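Local structure of homoserine kinase (Listeria monocytogenes, 3HUL) at residues P82-G87 against G248-V253; A9-L14 against L23-Y28; I158-K163 against I272-L277; M209-L214 against A241-G246. The protein is predicted to catalyse the ATP-dependent phosphorylation of L-homoserine to O-phospho-L-homoserine, the fourth of five steps from L-aspartate to L-threonine. One frame throughout, in Å; residues are numbered along the deposited sequence.

Contact 1: residues P82-G87 against G248-V253. With SO4 (sulfate ion), chain C.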
loop_
_atom_site.group_PDB
_atom_site.type_symbol
_atom_site.label_atom_id
_atom_site.label_comp_id
_atom_site.label_asym_id
_atom_site.label_seq_id
_atom_site.Cartn_x
_atom_site.Cartn_y
_atom_site.Cartn_z
ATOM N N PRO A 82 -4.336 29.715 18.238
ATOM C CA PRO A 82 -5.282 30.256 17.282
ATOM C C PRO A 82 -4.565 30.980 16.169
ATOM O O PRO A 82 -3.498 31.589 16.398
ATOM C CB PRO A 82 -6.091 31.265 18.099
ATOM C CG PRO A 82 -5.822 30.947 19.515
ATOM C CD PRO A 82 -4.451 30.373 19.556
ATOM N N ALA A 83 -5.161 30.908 14.980
ATOM C CA ALA A 83 -4.654 31.552 13.782
ATOM C C ALA A 83 -3.138 31.368 13.578
ATOM O O ALA A 83 -2.432 32.302 13.211
ATOM C CB ALA A 83 -5.059 33.044 13.761
ATOM N N ARG A 84 -2.644 30.146 13.778
ATOM C CA ARG A 84 -1.212 29.892 13.587
ATOM C C ARG A 84 -0.869 28.905 12.450
ATOM O O ARG A 84 0.290 28.548 12.272
ATOM C CB ARG A 84 -0.546 29.504 14.914
ATOM C CG ARG A 84 0.735 30.333 15.219
ATOM C CD ARG A 84 0.378 31.834 15.461
ATOM N NE ARG A 84 -0.716 32.021 16.428
ATOM C CZ ARG A 84 -0.525 32.027 17.747
ATOM N NH1 ARG A 84 0.697 31.829 18.242
ATOM N NH2 ARG A 84 -1.553 32.183 18.580
ATOM N N GLY A 85 -1.868 28.508 11.663
ATOM C CA GLY A 85 -1.665 27.599 10.518
ATOM C C GLY A 85 -1.701 26.120 10.905
ATOM O O GLY A 85 -1.338 25.250 10.099
ATOM N N LEU A 86 -2.132 25.844 12.135
ATOM C CA LEU A 86 -2.216 24.483 12.665
ATOM C C LEU A 86 -3.653 23.984 12.890
ATOM O O LEU A 86 -3.878 23.035 13.633
ATOM C CB LEU A 86 -1.368 24.331 13.929
ATOM C CG LEU A 86 0.138 24.498 13.741
ATOM C CD1 LEU A 86 0.826 24.708 15.099
ATOM C CD2 LEU A 86 0.755 23.281 13.001
ATOM N N GLY A 87 -4.618 24.598 12.212
ATOM C CA GLY A 87 -5.957 24.076 12.186
ATOM C C GLY A 87 -6.700 24.245 13.499
ATOM O O GLY A 87 -7.461 23.360 13.905
ATOM N N GLY A 248 0.311 29.489 6.986
ATOM C CA GLY A 248 1.266 30.073 7.917
ATOM C C GLY A 248 0.539 30.636 9.133
ATOM O O GLY A 248 -0.670 30.430 9.285
ATOM N N PRO A 249 1.272 31.333 10.011
ATOM C CA PRO A 249 2.696 31.582 9.875
ATOM C C PRO A 249 3.639 30.479 10.400
ATOM O O PRO A 249 4.855 30.577 10.205
ATOM C CB PRO A 249 2.898 32.882 10.668
ATOM C CG PRO A 249 1.783 32.907 11.673
ATOM C CD PRO A 249 0.722 31.929 11.246
ATOM N N THR A 250 3.121 29.438 11.055
ATOM C CA THR A 250 4.073 28.427 11.533
ATOM C C THR A 250 4.771 27.714 10.380
ATOM O O THR A 250 4.213 27.598 9.282
ATOM C CB THR A 250 3.567 27.441 12.647
ATOM O OG1 THR A 250 3.311 26.139 12.108
ATOM C CG2 THR A 250 2.429 27.957 13.383
ATOM N N VAL A 251 6.022 27.323 10.638
ATOM C CA VAL A 251 6.857 26.587 9.708
ATOM C C VAL A 251 7.029 25.198 10.320
ATOM O O VAL A 251 7.266 25.055 11.538
ATOM C CB VAL A 251 8.232 27.265 9.492
ATOM C CG1 VAL A 251 9.163 26.397 8.629
ATOM C CG2 VAL A 251 8.082 28.651 8.833
ATOM N N LEU A 252 6.835 24.175 9.486
ATOM C CA LEU A 252 7.076 22.801 9.894
ATOM C C LEU A 252 8.293 22.215 9.207
ATOM O O LEU A 252 8.501 22.409 8.004
ATOM C CB LEU A 252 5.851 21.907 9.639
ATOM C CG LEU A 252 4.573 22.240 10.395
ATOM C CD1 LEU A 252 3.386 21.533 9.742
ATOM C CD2 LEU A 252 4.649 21.894 11.895
ATOM N N VAL A 253 9.090 21.493 9.990
ATOM C CA VAL A 253 10.221 20.770 9.481
ATOM C C VAL A 253 9.814 19.306 9.548
ATOM O O VAL A 253 9.397 18.819 10.584
ATOM C CB VAL A 253 11.496 21.013 10.345
ATOM C CG1 VAL A 253 12.664 20.079 9.941
ATOM C CG2 VAL A 253 11.935 22.509 10.299
HETATM S S SO4 C . -5.571 28.126 11.598
HETATM O O1 SO4 C . -5.272 27.011 10.680
HETATM O O2 SO4 C . -4.656 29.191 11.217
HETATM O O3 SO4 C . -6.955 28.603 11.461
HETATM O O4 SO4 C . -5.373 27.724 12.970
#
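This is a loop-to-loop contact: Pro82-Gly87, just ahead of helix 88-103, meets the turn that leads into strand 251-255. One backbone hydrogen bond joins them, Thr250 N to Arg84 O at 3.2 Å and 154°; Arg84 O is crowded in the model, so its placement is less certain. Beside it the loops touch through bare backbone, Gly85 CA lying 3.2 Å from Gly248 O, the carbonyl of the cis peptide bond to Pro249. Thr250 stands across Leu86 at about a right angle, while Leu86 CD2 reaches Leu252 CD2 at 4.3 Å. Thr250 OG1 is buried with no polar partner in the model. Arg84, bent at chi2 and chi3, folds back within its own loop: NE (2.8 Å) and NH2 (3.0 Å) both grip Pro82 O, nearly in the guanidinium plane, and NH1 bonds to Pro162 O. Sulfate accepts from Gly85 N on O2 and from Gly87 N on O1, each at 2.9 Å, and also from Ser88 N. An anion held by loop amides at a helix N-terminus, with Gly87 as N-cap, is consistent with the phosphate-binding loop of GHMP kinases, here faced by their C-terminal glycine-rich loop.

Contact 2: residues A9-L14 against L23-Y28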
loop_
_atom_site.group_PDB
_atom_site.type_symbol
_atom_site.label_atom_id
_atom_site.label_comp_id
_atom_site.label_asym_id
_atom_site.label_seq_id
_atom_site.Cartn_x
_atom_site.Cartn_y
_atom_site.Cartn_z
ATOM N N ALA A 9 -5.002 19.097 16.117
ATOM C CA ALA A 9 -4.465 20.053 15.184
ATOM C C ALA A 9 -4.170 19.362 13.857
ATOM O O ALA A 9 -3.992 18.137 13.810
ATOM C CB ALA A 9 -3.195 20.641 15.746
ATOM N N THR A 10 -4.116 20.147 12.791
ATOM C CA THR A 10 -3.867 19.644 11.437
ATOM C C THR A 10 -3.075 20.667 10.663
ATOM O O THR A 10 -3.226 21.880 10.867
ATOM C CB THR A 10 -5.194 19.420 10.640
ATOM O OG1 THR A 10 -5.989 20.601 10.744
ATOM C CG2 THR A 10 -5.991 18.239 11.176
ATOM N N THR A 11 -2.229 20.185 9.761
ATOM C CA THR A 11 -1.525 21.061 8.836
ATOM C C THR A 11 -1.996 20.714 7.447
ATOM O O THR A 11 -1.926 19.556 7.032
ATOM C CB THR A 11 0.018 20.939 8.926
ATOM O OG1 THR A 11 0.609 21.815 7.965
ATOM C CG2 THR A 11 0.518 19.517 8.655
ATOM N N ALA A 12 -2.497 21.720 6.744
ATOM C CA ALA A 12 -3.135 21.512 5.465
ATOM C C ALA A 12 -2.264 22.095 4.356
ATOM O O ALA A 12 -1.242 22.716 4.636
ATOM C CB ALA A 12 -4.513 22.156 5.473
ATOM N N ASN A 13 -2.667 21.874 3.106
ATOM C CA ASN A 13 -1.994 22.475 1.965
ATOM C C ASN A 13 -0.566 21.928 1.913
ATOM O O ASN A 13 0.387 22.667 1.659
ATOM C CB ASN A 13 -2.040 24.024 2.081
ATOM C CG ASN A 13 -1.496 24.740 0.840
ATOM O OD1 ASN A 13 -0.977 25.867 0.926
ATOM N ND2 ASN A 13 -1.606 24.096 -0.315
ATOM N N LEU A 14 -0.443 20.629 2.190
ATOM C CA LEU A 14 0.829 19.913 2.155
ATOM C C LEU A 14 1.398 19.934 0.746
ATOM O O LEU A 14 0.818 19.349 -0.171
ATOM C CB LEU A 14 0.659 18.452 2.592
ATOM C CG LEU A 14 0.980 17.935 4.005
ATOM C CD1 LEU A 14 1.201 16.415 3.914
ATOM C CD2 LEU A 14 2.212 18.592 4.630
ATOM N N LEU A 23 -2.841 16.698 7.366
ATOM C CA LEU A 23 -2.200 15.751 8.269
ATOM C C LEU A 23 -2.512 16.176 9.695
ATOM O O LEU A 23 -2.315 17.351 10.035
ATOM C CB LEU A 23 -0.670 15.739 7.999
ATOM C CG LEU A 23 0.309 14.848 8.789
ATOM C CD1 LEU A 23 0.020 13.357 8.558
ATOM C CD2 LEU A 23 1.726 15.139 8.351
ATOM N N ALA A 24 -3.025 15.242 10.499
ATOM C CA ALA A 24 -3.362 15.505 11.896
ATOM C C ALA A 24 -2.099 15.452 12.733
ATOM O O ALA A 24 -1.211 14.659 12.450
ATOM C CB ALA A 24 -4.429 14.501 12.436
ATOM N N LEU A 25 -2.044 16.288 13.764
ATOM C CA LEU A 25 -0.847 16.466 14.601
ATOM C C LEU A 25 -1.169 16.374 16.101
ATOM O O LEU A 25 -2.317 16.560 16.497
ATOM C CB LEU A 25 -0.201 17.824 14.304
ATOM C CG LEU A 25 0.273 18.066 12.877
ATOM C CD1 LEU A 25 0.864 19.470 12.797
ATOM C CD2 LEU A 25 1.312 17.011 12.513
ATOM N N THR A 26 -0.153 16.083 16.919
ATOM C CA THR A 26 -0.343 15.863 18.357
ATOM C C THR A 26 -0.446 17.182 19.154
ATOM O O THR A 26 0.359 17.439 20.043
ATOM C CB THR A 26 0.786 14.955 18.942
ATOM O OG1 THR A 26 2.045 15.457 18.522
ATOM C CG2 THR A 26 0.653 13.477 18.452
ATOM N N LEU A 27 -1.403 18.038 18.789
ATOM C CA LEU A 27 -1.824 19.154 19.642
ATOM C C LEU A 27 -3.332 19.055 19.635
ATOM O O LEU A 27 -3.899 18.584 18.643
ATOM C CB LEU A 27 -1.375 20.504 19.095
ATOM C CG LEU A 27 0.104 20.875 19.146
ATOM C CD1 LEU A 27 0.306 22.170 18.344
ATOM C CD2 LEU A 27 0.656 21.023 20.605
ATOM N N TYR A 28 -3.966 19.449 20.731
ATOM C CA TYR A 28 -5.387 19.138 20.943
ATOM C C TYR A 28 -6.249 20.277 21.423
ATOM O O TYR A 28 -5.800 21.150 22.155
ATOM C CB TYR A 28 -5.574 17.938 21.879
ATOM C CG TYR A 28 -4.722 16.763 21.481
ATOM C CD1 TYR A 28 -5.098 15.935 20.416
ATOM C CD2 TYR A 28 -3.521 16.507 22.134
ATOM C CE1 TYR A 28 -4.319 14.877 20.040
ATOM C CE2 TYR A 28 -2.728 15.453 21.764
ATOM C CZ TYR A 28 -3.137 14.638 20.711
ATOM O OH TYR A 28 -2.355 13.586 20.331
#
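The first beta hairpin of the chain, strands 3-12 and 21-25, is joined here by antiparallel pairing at 146° between the short segment axes. At Thr11 and Leu23, a hydrogen-bonded pair, Thr11 N donates to Leu23 O at 2.8 Å in the carbonyl plane, whereas the return bond from Leu23 N to Thr11 O is weak. Thr10 and Ala24 form the non-hydrogen-bonded pair next to it, and Thr10 CA comes within 3.1 Å of Leu23 O in a CA-H...O contact. Toward Ala9, Leu25 N meets Ala9 O at 2.7 Å from above the carbonyl plane. An inverse gamma turn centred on Thr26 then swings the chain round a corner, so that Ala9 N bonds Leu27 O (2.8 Å, 166°) and Ala9 CB packs on Leu27 CB at 3.8 Å. On the face carrying Thr11, Leu23 and Leu25, the Thr11 and Leu23 side chains run side by side, with Thr11 CG2 4.0 Å from Leu23 CB. Chi1 of Thr11 (179°) sets OG1 anti to the backbone N, and that hydroxyl bonds Ser245 OG; Thr10, on the other face, bonds Asn126 ND2 through OG1. Each threonine thus divides its branches, presenting its methyl to the partner strand and its hydroxyl to a polar partner outside the hairpin, which gives both buried hydroxyls a hydrogen bond.

Contact 3: residues I158-K163 against I272-L277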
loop_
_atom_site.group_PDB
_atom_site.type_symbol
_atom_site.label_atom_id
_atom_site.label_comp_id
_atom_site.label_asym_id
_atom_site.label_seq_id
_atom_site.Cartn_x
_atom_site.Cartn_y
_atom_site.Cartn_z
ATOM N N ILE A 158 8.976 19.271 13.482
ATOM C CA ILE A 158 9.410 20.350 14.342
ATOM C C ILE A 158 8.709 21.618 13.897
ATOM O O ILE A 158 8.878 22.069 12.772
ATOM C CB ILE A 158 10.947 20.529 14.336
ATOM C CG1 ILE A 158 11.621 19.419 15.148
ATOM C CG2 ILE A 158 11.322 21.867 14.915
ATOM C CD1 ILE A 158 11.959 18.190 14.344
ATOM N N ALA A 159 7.918 22.179 14.800
ATOM C CA ALA A 159 7.105 23.343 14.495
ATOM C C ALA A 159 7.746 24.609 15.063
ATOM O O ALA A 159 8.013 24.695 16.272
ATOM C CB ALA A 159 5.718 23.162 15.080
ATOM N N PHE A 160 7.987 25.580 14.194
ATOM C CA PHE A 160 8.300 26.926 14.653
ATOM C C PHE A 160 6.991 27.668 14.785
ATOM O O PHE A 160 6.399 28.080 13.782
ATOM C CB PHE A 160 9.146 27.669 13.637
ATOM C CG PHE A 160 10.567 27.237 13.581
ATOM C CD1 PHE A 160 11.547 27.975 14.224
ATOM C CD2 PHE A 160 10.943 26.111 12.833
ATOM C CE1 PHE A 160 12.883 27.608 14.140
ATOM C CE2 PHE A 160 12.267 25.731 12.748
ATOM C CZ PHE A 160 13.244 26.476 13.409
ATOM N N ILE A 161 6.536 27.844 16.016
ATOM C CA ILE A 161 5.284 28.524 16.257
ATOM C C ILE A 161 5.539 29.975 16.729
ATOM O O ILE A 161 5.910 30.189 17.895
ATOM C CB ILE A 161 4.460 27.739 17.273
ATOM C CG1 ILE A 161 4.160 26.345 16.706
ATOM C CG2 ILE A 161 3.185 28.516 17.660
ATOM C CD1 ILE A 161 3.660 25.396 17.717
ATOM N N PRO A 162 5.368 30.966 15.819
ATOM C CA PRO A 162 5.513 32.367 16.241
ATOM C C PRO A 162 4.183 32.898 16.768
ATOM O O PRO A 162 3.199 32.151 16.877
ATOM C CB PRO A 162 5.875 33.083 14.940
ATOM C CG PRO A 162 5.108 32.299 13.874
ATOM C CD PRO A 162 4.870 30.878 14.431
ATOM N N LYS A 163 4.173 34.180 17.100
ATOM C CA LYS A 163 2.976 34.903 17.518
ATOM C C LYS A 163 2.019 34.995 16.342
ATOM O O LYS A 163 2.450 34.888 15.187
ATOM C CB LYS A 163 3.388 36.329 17.947
ATOM C CG LYS A 163 4.394 36.347 19.125
ATOM C CD LYS A 163 3.695 35.911 20.393
ATOM C CE LYS A 163 4.547 36.148 21.630
ATOM N NZ LYS A 163 3.807 35.632 22.811
ATOM N N ILE A 272 15.377 32.203 16.688
ATOM C CA ILE A 272 14.335 32.825 15.919
ATOM C C ILE A 272 13.217 33.071 16.926
ATOM O O ILE A 272 13.066 32.333 17.903
ATOM C CB ILE A 272 13.938 31.903 14.725
ATOM C CG1 ILE A 272 15.073 31.874 13.698
ATOM C CG2 ILE A 272 12.651 32.352 14.051
ATOM C CD1 ILE A 272 15.076 30.647 12.812
ATOM N N ASP A 273 12.457 34.136 16.705
ATOM C CA ASP A 273 11.375 34.492 17.601
ATOM C C ASP A 273 10.154 33.578 17.407
ATOM O O ASP A 273 9.165 33.958 16.751
ATOM C CB ASP A 273 10.995 35.967 17.409
ATOM C CG ASP A 273 10.120 36.488 18.529
ATOM O OD1 ASP A 273 10.038 35.826 19.596
ATOM O OD2 ASP A 273 9.510 37.559 18.340
ATOM N N ALA A 274 10.240 32.374 17.977
ATOM C CA ALA A 274 9.162 31.391 17.903
ATOM C C ALA A 274 9.470 30.255 18.846
ATOM O O ALA A 274 10.631 29.935 19.064
ATOM C CB ALA A 274 9.029 30.856 16.469
ATOM N N ASP A 275 8.434 29.642 19.405
ATOM C CA ASP A 275 8.612 28.430 20.170
ATOM C C ASP A 275 8.905 27.297 19.177
ATOM O O ASP A 275 8.304 27.222 18.091
ATOM C CB ASP A 275 7.364 28.145 20.994
ATOM C CG ASP A 275 7.101 29.222 22.058
ATOM O OD1 ASP A 275 8.077 29.686 22.707
ATOM O OD2 ASP A 275 5.918 29.597 22.260
ATOM N N VAL A 276 9.863 26.457 19.528
ATOM C CA VAL A 276 10.194 25.294 18.731
ATOM C C VAL A 276 9.640 24.066 19.428
ATOM O O VAL A 276 10.113 23.691 20.512
ATOM C CB VAL A 276 11.681 25.159 18.539
ATOM C CG1 VAL A 276 11.964 23.987 17.606
ATOM C CG2 VAL A 276 12.252 26.482 17.951
ATOM N N LEU A 277 8.626 23.458 18.812
ATOM C CA LEU A 277 7.881 22.368 19.433
ATOM C C LEU A 277 8.028 21.078 18.647
ATOM O O LEU A 277 8.162 21.102 17.441
ATOM C CB LEU A 277 6.400 22.733 19.565
ATOM C CG LEU A 277 5.908 23.237 20.927
ATOM C CD1 LEU A 277 6.606 24.525 21.387
ATOM C CD2 LEU A 277 4.380 23.449 20.890
#
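Phe160 and Val276 lie side by side on one face of the antiparallel sheet, pointing the same way from a non-hydrogen-bonded pair, and the apolar side of the contact grows around them. Chi1 of Phe160 (-75°) puts the ring anti to its carbonyl carbon; Val276 CG2 then approaches CE1 obliquely at 4.0 Å. Ile272 reaches the same carbon with CD1, its chain running across the phenylalanine at about a right angle, while Ala274 CB sits at the ring edge, near its plane. Further along, Ile158 crosses Val276 obliquely, and CG2 presses on Val276 CG1 at 3.5 Å, tighter than usual for two carbons. Helices 260-268 and 227-235 cover this face. Behind it, Ile161 CD1 meets Leu277 CD2 tip to tip at 3.8 Å, again obliquely. Four backbone bonds set the register of strands 156-161 and 275-280. Ala159 N to Leu277 O and Leu277 N to Ala159 O, both 2.9 Å, are nearly straight. So is Ile161 N to Asp275 O, almost along the C=O axis at 2.8 Å. Only the bond from Asp275 N to Ile161 O, next to Pro162, is bent (142°), its donor above the carbonyl plane. There Ala274 CB rests 4.2 Å from Pro162 CB, so apolar contact continues the join beyond the last hydrogen bond.

Contact 4: residues M209-L214 against A241-G246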
loop_
_atom_site.group_PDB
_atom_site.type_symbol
_atom_site.label_atom_id
_atom_site.label_comp_id
_atom_site.label_asym_id
_atom_site.label_seq_id
_atom_site.Cartn_x
_atom_site.Cartn_y
_atom_site.Cartn_z
ATOM N N MET A 209 9.294 17.573 -3.254
ATOM C CA MET A 209 8.063 18.036 -3.915
ATOM C C MET A 209 7.292 18.977 -2.977
ATOM O O MET A 209 6.763 19.987 -3.386
ATOM C CB MET A 209 7.172 16.843 -4.350
ATOM C CG MET A 209 7.837 15.849 -5.365
ATOM S SD MET A 209 8.279 16.550 -6.989
ATOM C CE MET A 209 9.982 16.987 -6.761
ATOM N N MET A 210 7.248 18.618 -1.707
ATOM C CA MET A 210 6.500 19.345 -0.721
ATOM C C MET A 210 6.969 20.821 -0.604
ATOM O O MET A 210 6.161 21.691 -0.294
ATOM C CB MET A 210 6.613 18.608 0.608
ATOM C CG MET A 210 5.690 19.069 1.701
ATOM S SD MET A 210 6.049 18.231 3.289
ATOM C CE MET A 210 6.322 16.570 2.769
ATOM N N GLU A 211 8.246 21.090 -0.881
ATOM C CA GLU A 211 8.816 22.451 -0.772
ATOM C C GLU A 211 8.491 23.394 -1.938
ATOM O O GLU A 211 8.682 24.596 -1.818
ATOM C CB GLU A 211 10.335 22.407 -0.547
ATOM C CG GLU A 211 10.704 21.913 0.844
ATOM C CD GLU A 211 12.167 22.078 1.204
ATOM O OE1 GLU A 211 13.061 21.972 0.328
ATOM O OE2 GLU A 211 12.425 22.295 2.397
ATOM N N ARG A 212 8.002 22.863 -3.058
ATOM C CA ARG A 212 7.582 23.717 -4.176
ATOM C C ARG A 212 6.152 24.276 -3.977
ATOM O O ARG A 212 5.242 23.561 -3.539
ATOM C CB ARG A 212 7.741 22.960 -5.491
ATOM C CG ARG A 212 9.052 22.198 -5.557
ATOM C CD ARG A 212 9.775 22.366 -6.867
ATOM N NE ARG A 212 11.015 21.581 -6.883
ATOM C CZ ARG A 212 11.980 21.696 -7.795
ATOM N NH1 ARG A 212 11.876 22.573 -8.794
ATOM N NH2 ARG A 212 13.060 20.930 -7.708
ATOM N N ASP A 213 5.953 25.561 -4.253
ATOM C CA ASP A 213 4.644 26.185 -3.961
ATOM C C ASP A 213 3.627 26.013 -5.102
ATOM O O ASP A 213 2.669 25.235 -4.970
ATOM C CB ASP A 213 4.796 27.663 -3.525
ATOM C CG ASP A 213 5.515 28.534 -4.565
ATOM O OD1 ASP A 213 5.693 28.091 -5.734
ATOM O OD2 ASP A 213 5.890 29.681 -4.203
ATOM N N LEU A 214 3.861 26.769 -6.180
ATOM C CA LEU A 214 3.227 26.672 -7.510
ATOM C C LEU A 214 1.805 27.197 -7.690
ATOM O O LEU A 214 1.386 27.442 -8.831
ATOM C CB LEU A 214 3.368 25.263 -8.102
ATOM C CG LEU A 214 4.778 24.689 -8.274
ATOM C CD1 LEU A 214 4.669 23.194 -8.536
ATOM C CD2 LEU A 214 5.563 25.389 -9.391
ATOM N N ALA A 241 12.321 18.259 4.638
ATOM C CA ALA A 241 11.696 19.464 4.113
ATOM C C ALA A 241 11.344 20.416 5.258
ATOM O O ALA A 241 11.172 19.987 6.390
ATOM C CB ALA A 241 10.409 19.079 3.358
ATOM N N ALA A 242 11.225 21.694 4.930
ATOM C CA ALA A 242 10.683 22.702 5.830
ATOM C C ALA A 242 9.677 23.501 4.991
ATOM O O ALA A 242 10.008 23.959 3.890
ATOM C CB ALA A 242 11.805 23.622 6.399
ATOM N N CYS A 243 8.457 23.634 5.505
ATOM C CA CYS A 243 7.374 24.289 4.787
ATOM C C CYS A 243 6.555 25.132 5.720
ATOM O O CYS A 243 6.427 24.818 6.919
ATOM C CB CYS A 243 6.420 23.234 4.213
ATOM S SG CYS A 243 7.266 22.003 3.273
ATOM N N LEU A 244 5.950 26.175 5.175
ATOM C CA LEU A 244 4.798 26.756 5.854
ATOM C C LEU A 244 3.730 25.689 6.120
ATOM O O LEU A 244 3.493 24.797 5.287
ATOM C CB LEU A 244 4.217 27.922 5.067
ATOM C CG LEU A 244 5.125 29.144 5.023
ATOM C CD1 LEU A 244 4.561 30.133 3.983
ATOM C CD2 LEU A 244 5.247 29.785 6.405
ATOM N N SER A 245 3.146 25.763 7.313
ATOM C CA SER A 245 1.969 24.988 7.669
ATOM C C SER A 245 0.721 25.739 7.179
ATOM O O SER A 245 0.442 26.848 7.640
ATOM C CB SER A 245 1.926 24.816 9.180
ATOM O OG SER A 245 0.896 23.932 9.555
ATOM N N GLY A 246 -0.005 25.154 6.224
ATOM C CA GLY A 246 -1.203 25.778 5.665
ATOM C C GLY A 246 -0.878 27.156 5.133
ATOM O O GLY A 246 0.007 27.304 4.313
#
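Glu211 OE2 is held by two groups: Ala242 N, which donates to it at 2.9 Å and 167°, and Arg231 NE, which forms a salt bridge. Ala242 N comes in on the anti lone pair, away from OE1, and OE1 itself has a long, weak ion pair with Lys235. The carboxylate arrives there because CG stands anti to the carbonyl carbon (chi1 -71°) and the chain runs extended beyond it. On the way, Glu211 CG lies alongside Ala241 CB at 3.8 Å. Strand 241-244 is one of the two outermost strands of its sheet within this chain: Ala241 and Cys243 pair through their backbones with strand 251-255, while Ala242 turns its N-H the other way, to the glutamate. OE2 is also 3.3 Å from Ala242 O, a repulsion between two acceptors that Arg231 would be expected to offset, since NE pairs with OE2 and NH2 bonds Ala242 O. Next to this polar group, Met210, on helix 203-210, extends toward the strand with CG anti to its backbone N (chi1 -169°). Its CG touches Cys243 SG at 3.7 Å, and its SD lies 4.0 Å from the same sulfur and 4.4 Å from Ala241 CB. Met209, one residue back, packs on Phe146 of a second subunit. With Arg231 and Ala242 N on OE2, and Lys235 as a weak extra, the carboxylate is probably ionised; OE2 takes the strand N-H that a carbonyl of a further strand could otherwise accept.

Overall arrangement
Contacts 1, 3 and 4 all reach the four-stranded antiparallel sheet, in the order 241-244, 251-255, 156-161, 275-280; contacts 4 and 3 lie at its two outer strands, their centres about 17 Å apart, and flank contact 1. Contact 2 belongs to the other, mixed sheet and closes first along the chain. The segments of contacts 1 and 3 then alternate, and contact 4 falls between the two segments of each. Contact 1, centred about 9 Å from contacts 2 and 3, joins the sheets: Leu86 O bonds Thr10 N, and Val251 O bonds Phe160 N. Ser245, the partner of Thr11, also bonds Gly85 O, tying the predicted ATP-binding loop to both sheets.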